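PDB 3JVO: Gp6 from Enterobacteria phage HK97, which forms a ring of the head-tail connector, binding the portal protein and gp7 and leaving an open central channel for ejection of the viral DNA. Local coordinates for residues V5-I9 against K60-L64. Residues are numbered along the deposited sequence; the frame is centred on the assembly and turned at random.
Sequences VLDVI and KGAVL
Val5 O accepts two backbone hydrogen bonds, from Val8 N and from Ile9 N, each 2.9 Å long, that close a short, weakly bonded helical turn at residues 5-8, with Ile9 just after it; Val8 and Ile9 are directed at helix 57-72, while the Val5 side chain touches Val63 at the margin. The polar link between the two segments runs through a water: it accepts from Lys60 NZ at 2.9 Å and donates to Val8 O at 3.2 Å. Lys60 suits this edge of the contact because its long methylene chain is apolar and only its tip is charged. Val8 CG1 lies 3.8 Å from Lys60 CG, while Ile9 CG1 packs on Lys60 CE, Ile9 and Lys60 passing each other in opposite directions. The bend at chi3 (60°) brings Lys60 CE alongside Ile9 CG1 and leaves NZ within reach of the water. In this mainly helical subunit of the thirteen-membered gp6 ring, the contact lays the N-terminal turn against helix 57-72, with Val5 also touching helix 26-44 and Phe14 of helix 11-17. Ile9 is covered most by the helix: with CG1 anti to its carbonyl carbon (chi1 -59°) and the chain then extended, CD1 lies 3.9 Å from Lys60 O, 4.1 Å from Leu64 CG and 4.2 Å from Val63 CG1. The slim, unbranched ethyl arm of Ile9 lies against the helix surface formed by Lys60 O, Val63 and Leu64, Lys60 and Leu64 being one turn apart. Beside it the compact Val5 brings CG2 to 4.5 Å from Val63 CG1, a looser touch, and Leu31 of a neighbouring subunit packs on both Lys60 and Leu64.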
loop_
_atom_site.group_PDB
_atom_site.type_symbol
_atom_site.label_atom_id
_atom_site.label_comp_id
_atom_site.label_asym_id
_atom_site.label_seq_id
_atom_site.Cartn_x
_atom_site.Cartn_y
_atom_site.Cartn_z
ATOM N N VAL G 5 -46.264 3.900 -17.108
ATOM C CA VAL G 5 -45.278 2.848 -16.788
ATOM C C VAL G 5 -45.927 1.582 -16.198
ATOM O O VAL G 5 -45.510 0.483 -16.512
ATOM C CB VAL G 5 -44.109 3.359 -15.887
ATOM C CG1 VAL G 5 -44.594 3.796 -14.543
ATOM C CG2 VAL G 5 -43.015 2.277 -15.753
ATOM N N LEU G 6 -46.971 1.744 -15.387
ATOM C CA LEU G 6 -47.654 0.599 -14.782
ATOM C C LEU G 6 -48.435 -0.280 -15.782
ATOM O O LEU G 6 -48.821 -1.386 -15.436
ATOM C CB LEU G 6 -48.533 1.033 -13.599
ATOM C CG LEU G 6 -47.762 1.673 -12.424
ATOM C CD1 LEU G 6 -48.709 2.080 -11.296
ATOM C CD2 LEU G 6 -46.694 0.725 -11.900
ATOM N N ASP G 7 -48.646 0.201 -17.012
ATOM C CA ASP G 7 -49.230 -0.627 -18.074
ATOM C C ASP G 7 -48.166 -1.442 -18.768
ATOM O O ASP G 7 -48.477 -2.378 -19.503
ATOM C CB ASP G 7 -49.905 0.237 -19.137
ATOM C CG ASP G 7 -51.180 0.900 -18.648
ATOM O OD1 ASP G 7 -51.815 0.372 -17.700
ATOM O OD2 ASP G 7 -51.543 1.953 -19.236
ATOM N N VAL G 8 -46.910 -1.043 -18.571
ATOM C CA VAL G 8 -45.735 -1.711 -19.134
ATOM C C VAL G 8 -45.216 -2.751 -18.119
ATOM O O VAL G 8 -45.017 -3.904 -18.460
ATOM C CB VAL G 8 -44.634 -0.659 -19.490
ATOM C CG1 VAL G 8 -43.378 -1.312 -20.069
ATOM C CG2 VAL G 8 -45.178 0.408 -20.460
ATOM N N ILE G 9 -44.999 -2.332 -16.868
ATOM C CA ILE G 9 -44.591 -3.236 -15.798
ATOM C C ILE G 9 -45.476 -2.967 -14.611
ATOM O O ILE G 9 -45.516 -1.847 -14.107
ATOM C CB ILE G 9 -43.142 -2.981 -15.347
ATOM C CG1 ILE G 9 -42.170 -3.151 -16.506
ATOM C CG2 ILE G 9 -42.760 -3.905 -14.147
ATOM C CD1 ILE G 9 -40.772 -2.619 -16.210
ATOM N N LYS G 60 -37.489 -2.781 -20.859
ATOM C CA LYS G 60 -38.123 -3.091 -19.599
ATOM C C LYS G 60 -37.062 -3.473 -18.532
ATOM O O LYS G 60 -37.125 -3.030 -17.384
ATOM C CB LYS G 60 -39.179 -4.168 -19.804
ATOM C CG LYS G 60 -40.459 -3.639 -20.479
ATOM C CD LYS G 60 -41.411 -4.748 -20.933
ATOM C CE LYS G 60 -41.875 -5.621 -19.766
ATOM N NZ LYS G 60 -42.988 -6.596 -20.152
ATOM N N GLY G 61 -36.066 -4.257 -18.941
ATOM C CA GLY G 61 -34.944 -4.613 -18.087
ATOM C C GLY G 61 -34.197 -3.406 -17.558
ATOM O O GLY G 61 -33.875 -3.359 -16.366
ATOM N N ALA G 62 -33.915 -2.437 -18.430
ATOM C CA ALA G 62 -33.272 -1.200 -17.983
ATOM C C ALA G 62 -34.117 -0.389 -16.980
ATOM O O ALA G 62 -33.589 0.132 -16.002
ATOM C CB ALA G 62 -32.846 -0.312 -19.189
ATOM N N VAL G 63 -35.418 -0.270 -17.225
ATOM C CA VAL G 63 -36.289 0.480 -16.326
ATOM C C VAL G 63 -36.254 -0.145 -14.917
ATOM O O VAL G 63 -36.184 0.554 -13.911
ATOM C CB VAL G 63 -37.747 0.519 -16.863
ATOM C CG1 VAL G 63 -38.719 1.073 -15.794
ATOM C CG2 VAL G 63 -37.844 1.345 -18.168
ATOM N N LEU G 64 -36.302 -1.469 -14.862
ATOM C CA LEU G 64 -36.217 -2.180 -13.588
ATOM C C LEU G 64 -34.919 -1.845 -12.860
ATOM O O LEU G 64 -34.924 -1.657 -11.646
ATOM C CB LEU G 64 -36.321 -3.684 -13.792
ATOM C CG LEU G 64 -37.700 -4.279 -14.089
ATOM C CD1 LEU G 64 -37.527 -5.796 -14.328
ATOM C CD2 LEU G 64 -38.715 -4.045 -12.952
HETATM O O HOH W 1 -44.313 -6.887 -17.619
#